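AAR187Cp (Eremothecium gossypii, PDB 3ZIL) probably acts as a cohesin regulator in chromosome segregation, the part crystallised being the C-terminal, all-helical Wap1 domain of Wpl1, which influences cohesion establishment. Local coordinates at residues M257-L261 with E300-F304; T275-I279 with F321-L325; F308-F312 with A344-L349; L328-Y332 with R370-V374. All coordinates share one frame; numbering follows the deposited sequence.

Contact 1. Residues M257-L261 with E300-F304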
loop_
_atom_site.group_PDB
_atom_site.type_symbol
_atom_site.label_atom_id
_atom_site.label_comp_id
_atom_site.label_asym_id
_atom_site.label_seq_id
_atom_site.Cartn_x
_atom_site.Cartn_y
_atom_site.Cartn_z
ATOM N N MET A 257 1.719 0.047 22.922
ATOM C CA MET A 257 0.819 0.875 23.692
ATOM C C MET A 257 -0.544 0.841 23.048
ATOM O O MET A 257 -1.554 0.632 23.717
ATOM C CB MET A 257 1.334 2.300 23.812
ATOM C CG MET A 257 2.296 2.416 24.998
ATOM S SD MET A 257 3.422 3.768 24.680
ATOM C CE MET A 257 3.930 4.213 26.351
ATOM N N SER A 258 -0.539 0.994 21.736
ATOM C CA SER A 258 -1.711 0.682 20.965
ATOM C C SER A 258 -2.413 -0.685 21.284
ATOM O O SER A 258 -3.654 -0.765 21.543
ATOM C CB SER A 258 -1.405 0.814 19.510
ATOM O OG SER A 258 -2.589 0.475 18.875
ATOM N N VAL A 259 -1.651 -1.758 21.330
ATOM C CA VAL A 259 -2.273 -3.034 21.703
ATOM C C VAL A 259 -2.857 -2.936 23.118
ATOM O O VAL A 259 -4.016 -3.340 23.356
ATOM C CB VAL A 259 -1.276 -4.187 21.545
ATOM C CG1 VAL A 259 -1.776 -5.476 22.223
ATOM C CG2 VAL A 259 -0.968 -4.395 20.062
ATOM N N GLN A 260 -2.078 -2.352 24.041
ATOM C CA GLN A 260 -2.529 -2.153 25.428
ATOM C C GLN A 260 -3.783 -1.286 25.511
ATOM O O GLN A 260 -4.608 -1.528 26.368
ATOM C CB GLN A 260 -1.466 -1.563 26.349
ATOM C CG GLN A 260 -0.478 -2.549 26.954
ATOM C CD GLN A 260 0.758 -1.824 27.474
ATOM O OE1 GLN A 260 1.776 -1.693 26.760
ATOM N NE2 GLN A 260 0.665 -1.295 28.706
ATOM N N LEU A 261 -3.913 -0.301 24.622
ATOM C CA LEU A 261 -5.051 0.567 24.595
ATOM C C LEU A 261 -6.301 -0.275 24.301
ATOM O O LEU A 261 -7.354 0.054 24.768
ATOM C CB LEU A 261 -4.877 1.649 23.498
ATOM C CG LEU A 261 -5.890 2.788 23.487
ATOM C CD1 LEU A 261 -6.073 3.264 24.906
ATOM C CD2 LEU A 261 -5.486 3.998 22.631
ATOM N N GLU A 300 8.060 -1.411 27.353
ATOM C CA GLU A 300 6.561 -1.388 27.246
ATOM C C GLU A 300 5.970 -2.698 26.731
ATOM O O GLU A 300 4.798 -2.943 26.947
ATOM C CB GLU A 300 5.969 -0.229 26.361
ATOM C CG GLU A 300 5.897 1.138 27.026
ATOM C CD GLU A 300 7.156 1.955 26.748
ATOM O OE1 GLU A 300 8.287 1.388 26.673
ATOM O OE2 GLU A 300 7.007 3.182 26.560
ATOM N N LEU A 301 6.754 -3.503 26.012
ATOM C CA LEU A 301 6.211 -4.740 25.491
ATOM C C LEU A 301 6.050 -5.714 26.673
ATOM O O LEU A 301 5.144 -6.568 26.682
ATOM C CB LEU A 301 7.083 -5.305 24.343
ATOM C CG LEU A 301 6.574 -6.515 23.566
ATOM C CD1 LEU A 301 5.200 -6.289 22.973
ATOM C CD2 LEU A 301 7.597 -6.879 22.491
ATOM N N THR A 302 6.902 -5.548 27.685
ATOM C CA THR A 302 6.809 -6.394 28.866
ATOM C C THR A 302 5.572 -6.042 29.715
ATOM O O THR A 302 5.164 -6.831 30.559
ATOM C CB THR A 302 8.051 -6.341 29.741
ATOM O OG1 THR A 302 8.028 -5.117 30.479
ATOM C CG2 THR A 302 9.346 -6.439 28.924
ATOM N N ASN A 303 4.959 -4.887 29.481
ATOM C CA ASN A 303 3.675 -4.600 30.120
ATOM C C ASN A 303 2.570 -5.405 29.526
ATOM O O ASN A 303 1.418 -5.270 29.955
ATOM C CB ASN A 303 3.280 -3.178 29.924
ATOM C CG ASN A 303 4.166 -2.246 30.662
ATOM O OD1 ASN A 303 4.803 -2.627 31.640
ATOM N ND2 ASN A 303 4.250 -1.028 30.181
ATOM N N PHE A 304 2.886 -6.193 28.500
ATOM C CA PHE A 304 1.949 -7.233 28.036
ATOM C C PHE A 304 1.826 -8.276 29.198
ATOM O O PHE A 304 0.856 -9.076 29.226
ATOM C CB PHE A 304 2.482 -7.968 26.775
ATOM C CG PHE A 304 2.183 -7.299 25.420
ATOM C CD1 PHE A 304 1.841 -5.970 25.309
ATOM C CD2 PHE A 304 2.317 -8.066 24.226
ATOM C CE1 PHE A 304 1.605 -5.403 24.046
ATOM C CE2 PHE A 304 2.053 -7.516 22.967
ATOM C CZ PHE A 304 1.707 -6.175 22.874
#
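Val259 and Phe304 form the close-packed end of this contact, where both residues are buried. The CG1 branch of Val259 lies 3.6 Å from Phe304 CZ, and its CB sits 3.8 Å from the same ring atom, so the valine comes obliquely at the CZ/CE1 end of the ring, the two side chains about at right angles. Phe304 CG is anti to the carbonyl carbon (chi1 -85°), a setting that carries the ring back toward helix 248-261. Leu301 CD1 rests over one face of the ring, Phe326 stacks with it, and Leu282 and Leu285 of helix 272-289 also touch it. Helix packing of this kind runs through the alpha-solenoid of the Wap1 domain, a run of helices with no strand, and here the chain at 300-304 packs against helix 248-261.

Toward solvent the residues are polar and only partly buried. Gln260 CD stands 3.8 Å from Asn303 CB, and the two amide planes are turned 74° apart, so these groups meet without stacking. The loose side is at exposed Met257, which, its chain extended beyond CG, crosses Glu300 obliquely: its CE is 3.7 Å from Glu300 CG and 3.3 Å from Glu300 OE2. Glu300 is bent at chi2 (92°), which lifts its carboxylate beside that methyl, while its OE1 makes a long, weak ion pair with Arg253.

Contact 2. Residues T275-I279 with F321-L325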
loop_
_atom_site.group_PDB
_atom_site.type_symbol
_atom_site.label_atom_id
_atom_site.label_comp_id
_atom_site.label_asym_id
_atom_site.label_seq_id
_atom_site.Cartn_x
_atom_site.Cartn_y
_atom_site.Cartn_z
ATOM N N THR A 275 -10.318 -5.857 15.546
ATOM C CA THR A 275 -9.726 -7.169 15.587
ATOM C C THR A 275 -8.631 -7.286 14.535
ATOM O O THR A 275 -7.518 -7.616 14.861
ATOM C CB THR A 275 -10.791 -8.248 15.411
ATOM O OG1 THR A 275 -11.617 -8.226 16.582
ATOM C CG2 THR A 275 -10.151 -9.616 15.304
ATOM N N ASN A 276 -8.972 -6.961 13.291
ATOM C CA ASN A 276 -7.995 -6.864 12.244
ATOM C C ASN A 276 -6.825 -5.952 12.533
ATOM O O ASN A 276 -5.692 -6.279 12.219
ATOM C CB ASN A 276 -8.647 -6.506 10.934
ATOM C CG ASN A 276 -9.449 -7.645 10.388
ATOM O OD1 ASN A 276 -9.251 -8.817 10.774
ATOM N ND2 ASN A 276 -10.374 -7.328 9.488
ATOM N N LEU A 277 -7.102 -4.819 13.152
ATOM C CA LEU A 277 -6.085 -3.918 13.602
ATOM C C LEU A 277 -5.150 -4.558 14.639
ATOM O O LEU A 277 -3.929 -4.365 14.593
ATOM C CB LEU A 277 -6.744 -2.730 14.290
ATOM C CG LEU A 277 -5.742 -1.781 14.978
ATOM C CD1 LEU A 277 -5.053 -0.951 13.873
ATOM C CD2 LEU A 277 -6.313 -0.850 16.068
ATOM N N LEU A 278 -5.722 -5.242 15.631
ATOM C CA LEU A 278 -4.870 -5.843 16.596
ATOM C C LEU A 278 -4.085 -6.946 15.929
ATOM O O LEU A 278 -2.900 -7.132 16.249
ATOM C CB LEU A 278 -5.680 -6.471 17.742
ATOM C CG LEU A 278 -6.222 -5.530 18.785
ATOM C CD1 LEU A 278 -7.124 -6.411 19.650
ATOM C CD2 LEU A 278 -5.112 -4.928 19.657
ATOM N N ILE A 279 -4.742 -7.723 15.042
ATOM C CA ILE A 279 -3.993 -8.816 14.384
ATOM C C ILE A 279 -2.818 -8.227 13.585
ATOM O O ILE A 279 -1.693 -8.739 13.596
ATOM C CB ILE A 279 -4.907 -9.650 13.451
ATOM C CG1 ILE A 279 -5.890 -10.562 14.288
ATOM C CG2 ILE A 279 -4.037 -10.490 12.479
ATOM C CD1 ILE A 279 -7.034 -11.190 13.454
ATOM N N PHE A 321 -7.816 -16.521 17.466
ATOM C CA PHE A 321 -6.547 -16.246 16.808
ATOM C C PHE A 321 -5.856 -15.015 17.449
ATOM O O PHE A 321 -4.685 -15.060 17.787
ATOM C CB PHE A 321 -6.807 -15.996 15.333
ATOM C CG PHE A 321 -5.559 -15.765 14.535
ATOM C CD1 PHE A 321 -4.693 -16.819 14.265
ATOM C CD2 PHE A 321 -5.259 -14.512 14.050
ATOM C CE1 PHE A 321 -3.562 -16.628 13.517
ATOM C CE2 PHE A 321 -4.132 -14.320 13.264
ATOM C CZ PHE A 321 -3.290 -15.374 13.007
ATOM N N VAL A 322 -6.590 -13.933 17.679
ATOM C CA VAL A 322 -5.928 -12.760 18.258
ATOM C C VAL A 322 -5.264 -13.010 19.612
ATOM O O VAL A 322 -4.155 -12.563 19.829
ATOM C CB VAL A 322 -6.775 -11.467 18.350
ATOM C CG1 VAL A 322 -5.864 -10.303 18.096
ATOM C CG2 VAL A 322 -7.874 -11.416 17.336
ATOM N N LEU A 323 -5.961 -13.712 20.524
ATOM C CA LEU A 323 -5.350 -14.057 21.778
ATOM C C LEU A 323 -4.148 -14.975 21.612
ATOM O O LEU A 323 -3.163 -14.806 22.310
ATOM C CB LEU A 323 -6.369 -14.666 22.759
ATOM C CG LEU A 323 -5.750 -14.981 24.122
ATOM C CD1 LEU A 323 -4.928 -13.827 24.686
ATOM C CD2 LEU A 323 -6.838 -15.396 25.103
ATOM N N GLN A 324 -4.226 -15.943 20.711
ATOM C CA GLN A 324 -3.077 -16.820 20.442
ATOM C C GLN A 324 -1.864 -16.077 19.956
ATOM O O GLN A 324 -0.732 -16.339 20.380
ATOM C CB GLN A 324 -3.487 -17.863 19.409
ATOM C CG GLN A 324 -4.375 -18.907 20.105
ATOM C CD GLN A 324 -5.097 -19.762 19.103
ATOM O OE1 GLN A 324 -5.493 -19.271 18.030
ATOM N NE2 GLN A 324 -5.275 -21.046 19.421
ATOM N N LEU A 325 -2.120 -15.124 19.065
ATOM C CA LEU A 325 -1.071 -14.305 18.515
ATOM C C LEU A 325 -0.493 -13.431 19.658
ATOM O O LEU A 325 0.723 -13.257 19.796
ATOM C CB LEU A 325 -1.756 -13.456 17.395
ATOM C CG LEU A 325 -0.831 -12.671 16.455
ATOM C CD1 LEU A 325 0.396 -13.497 16.021
ATOM C CD2 LEU A 325 -1.647 -12.103 15.277
#
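The ring of Phe321 is approached by Ile279 at its edge, the isoleucine's branches lying near the ring plane. CD1 of Ile279 is 3.8 Å from Phe321 CD2, and Ile279 CG2 is 3.9 Å from Phe321 CE2, so two branches of one side chain meet neighbouring atoms of the rim. Phe321 also touches Tyr363.

Segments 275-279 and 321-325 run nearly parallel, 23° apart, their axes 10.0 Å from each other at closest, and their packing is a clear case of knobs-into-holes within the alpha-solenoid of the Wap1 domain. Val322 is the knob; Thr275, Leu278, Ile279 and, one turn on, Leu282 outline the hole. Each valine methyl has its own side of it. CG2 of Val322 lies 3.5 Å from Thr275 CG2, the tightest touch of the group, whereas Val322 CG1 faces Leu278 CB at 3.9 Å; the CG1 branch of Ile279 closes on both. The valine's first torsion, -144°, is away from the staggered positions, consistent with a knob fitted to a confined hole. Thr275 presents the methyl because its CG2 is anti to the backbone N (chi1 -68° for OG1), and its hydroxyl is engaged elsewhere, with Ser271 O and Ser269 OG.

A bound peptide packs against Asn276, Ile279, Phe321 and Leu325, so part of this seam is covered by it. One turn after Phe321, Leu325 places its CD2 4.0 Å from Ile279 CG2 and 3.8 Å from Ile279 O.

Contact 3. Residues F308-F312 with A344-L349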
loop_
_atom_site.group_PDB
_atom_site.type_symbol
_atom_site.label_atom_id
_atom_site.label_comp_id
_atom_site.label_asym_id
_atom_site.label_seq_id
_atom_site.Cartn_x
_atom_site.Cartn_y
_atom_site.Cartn_z
ATOM N N PHE A 308 -1.424 -11.022 30.012
ATOM C CA PHE A 308 -1.234 -12.455 30.066
ATOM C C PHE A 308 -1.705 -12.970 31.441
ATOM O O PHE A 308 -2.277 -14.030 31.520
ATOM C CB PHE A 308 0.236 -12.789 29.878
ATOM C CG PHE A 308 0.596 -14.159 30.295
ATOM C CD1 PHE A 308 0.402 -15.222 29.425
ATOM C CD2 PHE A 308 1.149 -14.403 31.570
ATOM C CE1 PHE A 308 0.752 -16.517 29.801
ATOM C CE2 PHE A 308 1.492 -15.685 31.947
ATOM C CZ PHE A 308 1.299 -16.753 31.048
ATOM N N ARG A 309 -1.426 -12.230 32.507
ATOM C CA ARG A 309 -1.884 -12.607 33.873
ATOM C C ARG A 309 -3.415 -12.743 33.947
ATOM O O ARG A 309 -3.936 -13.768 34.414
ATOM C CB ARG A 309 -1.396 -11.602 34.904
ATOM C CG ARG A 309 0.054 -11.781 35.311
ATOM C CD ARG A 309 0.417 -10.794 36.425
ATOM N NE ARG A 309 0.901 -9.495 35.934
ATOM C CZ ARG A 309 2.158 -9.260 35.529
ATOM N NH1 ARG A 309 3.056 -10.242 35.537
ATOM N NH2 ARG A 309 2.514 -8.054 35.096
ATOM N N SER A 310 -4.114 -11.724 33.447
ATOM C CA SER A 310 -5.572 -11.740 33.283
ATOM C C SER A 310 -6.074 -13.015 32.671
ATOM O O SER A 310 -6.993 -13.658 33.181
ATOM C CB SER A 310 -5.997 -10.614 32.351
ATOM O OG SER A 310 -6.720 -9.628 33.041
ATOM N N VAL A 311 -5.483 -13.354 31.534
ATOM C CA VAL A 311 -5.892 -14.505 30.742
ATOM C C VAL A 311 -5.602 -15.833 31.478
ATOM O O VAL A 311 -6.379 -16.805 31.412
ATOM C CB VAL A 311 -5.137 -14.467 29.383
ATOM C CG1 VAL A 311 -5.253 -15.780 28.644
ATOM C CG2 VAL A 311 -5.603 -13.280 28.531
ATOM N N PHE A 312 -4.459 -15.876 32.148
ATOM C CA PHE A 312 -4.025 -17.079 32.827
ATOM C C PHE A 312 -4.936 -17.404 34.022
ATOM O O PHE A 312 -5.271 -18.569 34.253
ATOM C CB PHE A 312 -2.608 -16.901 33.350
ATOM C CG PHE A 312 -2.218 -17.965 34.344
ATOM C CD1 PHE A 312 -1.977 -19.276 33.915
ATOM C CD2 PHE A 312 -2.127 -17.663 35.719
ATOM C CE1 PHE A 312 -1.634 -20.262 34.846
ATOM C CE2 PHE A 312 -1.761 -18.641 36.642
ATOM C CZ PHE A 312 -1.519 -19.933 36.213
ATOM N N ALA A 344 3.195 -22.992 36.665
ATOM C CA ALA A 344 1.796 -22.913 36.194
ATOM C C ALA A 344 1.682 -21.993 34.975
ATOM O O ALA A 344 1.103 -22.366 33.961
ATOM C CB ALA A 344 0.853 -22.384 37.304
ATOM N N GLU A 345 2.164 -20.768 35.127
ATOM C CA GLU A 345 2.156 -19.780 34.031
ATOM C C GLU A 345 2.889 -20.280 32.759
ATOM O O GLU A 345 2.323 -20.192 31.646
ATOM C CB GLU A 345 2.705 -18.435 34.510
ATOM C CG GLU A 345 1.761 -17.665 35.445
ATOM C CD GLU A 345 1.899 -18.110 36.928
ATOM O OE1 GLU A 345 2.232 -19.287 37.191
ATOM O OE2 GLU A 345 1.688 -17.296 37.851
ATOM N N ALA A 346 4.115 -20.798 32.921
ATOM C CA ALA A 346 4.900 -21.402 31.813
ATOM C C ALA A 346 4.194 -22.567 31.116
ATOM O O ALA A 346 4.201 -22.646 29.890
ATOM C CB ALA A 346 6.296 -21.828 32.278
ATOM N N ASP A 347 3.595 -23.483 31.891
ATOM C CA ASP A 347 2.896 -24.615 31.307
ATOM C C ASP A 347 1.614 -24.220 30.549
ATOM O O ASP A 347 1.281 -24.864 29.549
ATOM C CB ASP A 347 2.565 -25.684 32.382
ATOM C CG ASP A 347 2.103 -27.008 31.773
ATOM O OD1 ASP A 347 2.872 -27.725 31.086
ATOM O OD2 ASP A 347 0.959 -27.360 31.952
ATOM N N PHE A 348 0.868 -23.232 31.064
ATOM C CA PHE A 348 -0.327 -22.705 30.348
ATOM C C PHE A 348 0.084 -22.113 28.969
ATOM O O PHE A 348 -0.569 -22.367 27.927
ATOM C CB PHE A 348 -1.053 -21.667 31.232
ATOM C CG PHE A 348 -2.043 -20.801 30.513
ATOM C CD1 PHE A 348 -3.325 -21.268 30.182
ATOM C CD2 PHE A 348 -1.710 -19.491 30.187
ATOM C CE1 PHE A 348 -4.245 -20.449 29.542
ATOM C CE2 PHE A 348 -2.615 -18.672 29.521
ATOM C CZ PHE A 348 -3.888 -19.149 29.188
ATOM N N LEU A 349 1.181 -21.372 28.979
ATOM C CA LEU A 349 1.679 -20.677 27.786
ATOM C C LEU A 349 2.152 -21.725 26.758
ATOM O O LEU A 349 1.675 -21.735 25.614
ATOM C CB LEU A 349 2.801 -19.679 28.181
ATOM C CG LEU A 349 3.506 -18.814 27.100
ATOM C CD1 LEU A 349 2.468 -18.080 26.243
ATOM C CD2 LEU A 349 4.421 -17.827 27.799
#
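Ala344 meets Phe312 at the outer end of the contact, its CB 3.6 Å from Phe312 CZ. One residue on, Glu345 bends at chi2 (85°) and folds over the same ring: CG stands above its centre, 3.9 Å from the Phe312 centroid, and the carboxylate stacks on the ring with the planes only 7° apart. The backbone of Glu345 is used too, its O lying in the plane of the Phe308 ring, 3.6 Å from Phe308 CZ. Phe348, a turn later, is wedged among three side chains. Phe312 directs its edge at the Phe348 face in an offset edge-to-face pair, planes at 68° and centroids 5.6 Å apart, while Val311 CG1 touches Phe348 CZ at 3.7 Å and Phe308 CE1 comes to the ring edge. With an alanine at Phe312, the Glu345 chain would probably lose its stacking surface and a gap would open against the Phe348 face. Leu349 finishes the segment, its CB 4.1 Å from Phe308 CE1 and its side chain touching Leu327 and Ala331 of helix 321-336. Segments 308-312 and 344-349, almost perpendicular, thus pack through a cluster of three phenylalanines, an aromatic helix-helix junction near the C-terminal end of the alpha-solenoid.

Contact 4. Residues L328-Y332 with R370-V374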
loop_
_atom_site.group_PDB
_atom_site.type_symbol
_atom_site.label_atom_id
_atom_site.label_comp_id
_atom_site.label_asym_id
_atom_site.label_seq_id
_atom_site.Cartn_x
_atom_site.Cartn_y
_atom_site.Cartn_z
ATOM N N LEU A 328 1.895 -15.566 21.747
ATOM C CA LEU A 328 3.133 -15.821 21.039
ATOM C C LEU A 328 4.036 -14.582 21.136
ATOM O O LEU A 328 5.242 -14.715 21.407
ATOM C CB LEU A 328 2.848 -16.210 19.569
ATOM C CG LEU A 328 4.041 -16.335 18.625
ATOM C CD1 LEU A 328 5.086 -17.284 19.155
ATOM C CD2 LEU A 328 3.571 -16.764 17.232
ATOM N N VAL A 329 3.471 -13.403 20.883
ATOM C CA VAL A 329 4.296 -12.211 20.865
ATOM C C VAL A 329 4.812 -11.999 22.314
ATOM O O VAL A 329 6.005 -11.748 22.527
ATOM C CB VAL A 329 3.536 -10.969 20.331
ATOM C CG1 VAL A 329 4.255 -9.678 20.742
ATOM C CG2 VAL A 329 3.291 -11.068 18.796
ATOM N N TYR A 330 3.918 -12.167 23.289
ATOM C CA TYR A 330 4.295 -12.147 24.710
ATOM C C TYR A 330 5.461 -13.125 25.095
ATOM O O TYR A 330 6.394 -12.741 25.775
ATOM C CB TYR A 330 3.074 -12.401 25.602
ATOM C CG TYR A 330 3.502 -12.383 27.053
ATOM C CD1 TYR A 330 4.036 -11.219 27.639
ATOM C CD2 TYR A 330 3.430 -13.536 27.827
ATOM C CE1 TYR A 330 4.473 -11.229 28.952
ATOM C CE2 TYR A 330 3.854 -13.544 29.140
ATOM C CZ TYR A 330 4.376 -12.392 29.685
ATOM O OH TYR A 330 4.789 -12.427 30.992
ATOM N N ALA A 331 5.396 -14.357 24.651
ATOM C CA ALA A 331 6.440 -15.362 24.940
ATOM C C ALA A 331 7.794 -14.830 24.463
ATOM O O ALA A 331 8.809 -14.998 25.164
ATOM C CB ALA A 331 6.102 -16.658 24.243
ATOM N N TYR A 332 7.812 -14.159 23.287
ATOM C CA TYR A 332 9.056 -13.523 22.788
ATOM C C TYR A 332 9.518 -12.395 23.700
ATOM O O TYR A 332 10.724 -12.274 24.039
ATOM C CB TYR A 332 8.901 -13.032 21.306
ATOM C CG TYR A 332 9.170 -14.150 20.280
ATOM C CD1 TYR A 332 10.447 -14.523 19.991
ATOM C CD2 TYR A 332 8.135 -14.823 19.632
ATOM C CE1 TYR A 332 10.732 -15.542 19.125
ATOM C CE2 TYR A 332 8.409 -15.807 18.713
ATOM C CZ TYR A 332 9.731 -16.155 18.451
ATOM O OH TYR A 332 10.074 -17.166 17.574
ATOM N N ARG A 370 7.711 -19.839 14.058
ATOM C CA ARG A 370 7.996 -18.950 15.193
ATOM C C ARG A 370 7.547 -19.471 16.542
ATOM O O ARG A 370 8.159 -19.188 17.553
ATOM C CB ARG A 370 7.478 -17.555 14.900
ATOM C CG ARG A 370 8.476 -16.924 13.949
ATOM C CD ARG A 370 7.832 -15.992 13.007
ATOM N NE ARG A 370 8.862 -15.257 12.297
ATOM C CZ ARG A 370 8.661 -14.076 11.749
ATOM N NH1 ARG A 370 7.470 -13.435 11.828
ATOM N NH2 ARG A 370 9.655 -13.506 11.161
ATOM N N ILE A 371 6.464 -20.218 16.529
ATOM C CA ILE A 371 5.962 -20.875 17.702
ATOM C C ILE A 371 6.985 -21.954 18.118
ATOM O O ILE A 371 7.414 -21.982 19.253
ATOM C CB ILE A 371 4.573 -21.511 17.467
ATOM C CG1 ILE A 371 3.472 -20.440 17.244
ATOM C CG2 ILE A 371 4.211 -22.344 18.691
ATOM C CD1 ILE A 371 2.226 -21.008 16.580
ATOM N N THR A 372 7.381 -22.820 17.190
ATOM C CA THR A 372 8.348 -23.879 17.466
ATOM C C THR A 372 9.605 -23.355 18.157
ATOM O O THR A 372 10.029 -23.900 19.160
ATOM C CB THR A 372 8.797 -24.565 16.171
ATOM O OG1 THR A 372 7.802 -25.508 15.802
ATOM C CG2 THR A 372 10.167 -25.285 16.403
ATOM N N ARG A 373 10.216 -22.347 17.529
ATOM C CA ARG A 373 11.390 -21.664 18.033
ATOM C C ARG A 373 11.236 -21.242 19.499
ATOM O O ARG A 373 12.135 -21.520 20.311
ATOM C CB ARG A 373 11.738 -20.467 17.105
ATOM C CG ARG A 373 12.805 -19.516 17.616
ATOM C CD ARG A 373 14.048 -20.298 18.027
ATOM N NE ARG A 373 15.300 -19.579 17.836
ATOM C CZ ARG A 373 16.438 -20.157 17.453
ATOM N NH1 ARG A 373 16.479 -21.456 17.183
ATOM N NH2 ARG A 373 17.537 -19.431 17.311
ATOM N N VAL A 374 10.089 -20.630 19.821
ATOM C CA VAL A 374 9.789 -20.108 21.138
ATOM C C VAL A 374 9.551 -21.267 22.112
ATOM O O VAL A 374 10.007 -21.199 23.248
ATOM C CB VAL A 374 8.598 -19.072 21.104
ATOM C CG1 VAL A 374 7.380 -19.598 21.834
ATOM C CG2 VAL A 374 8.996 -17.759 21.768
#
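This is a buried helix-to-helix contact in the C-terminal part of the alpha-solenoid, apolar in the middle and with one hydrogen bond at its side. Segments 328-332 and 370-374, on helices 321-336 and 365-375, run in the same general direction, 39° apart, with their axes 10.3 Å from each other at closest.

The bond is from Tyr332 OH to Arg370 O, 2.8 Å long. It lies in the carbonyl plane and on a lone pair, with a C=O...donor angle of 121°, so the hydroxyl meets the oxygen in good orientation. Arg370 O also takes a weak bond from Val374 N within its own helix, and two donors therefore share it. Tyr332 CG is anti to the carbonyl carbon (chi1 -84°), which extends the ring across Val374: CG2 of that valine sits over the ring centre, 3.6 Å from the Tyr332 centroid, in a CH-pi contact. A phenylalanine at Tyr332 is likely to leave Arg370 O without its donor from the neighbouring helix, with the weak bond from Val374 N remaining.

The guanidinium of Arg370 turns elsewhere, to Asn287 and, through a salt bridge, Glu291. On the apolar side Leu328 CD2 packs against Ile371 CG1 at 3.7 Å, and its CD1 lies 4.2 Å from Val374 CG1. Ala331 CB packs against the same valine, 4.0 Å from Val374 CG2.

Contacts 2 and 4 are buried and both use helix 321-336, its first turn in one and its middle in the other; contacts 1 and 3 are only partly buried. Chemistry follows this placing. Contact 2 is purely apolar, contact 4 adds a side-chain-to-backbone hydrogen bond, and contacts 1 and 3 each combine buried rings with a partly exposed glutamate. Contact 3 lies farthest out, its centre about 37 Å from the centre of the chain. The same helix ties the set together: Tyr330 packs against Phe304 of contact 1 and stacks with Phe308 of contact 3, while Leu323 touches Val311. Contacts 1 and 2 meet where Leu278 reaches Val259.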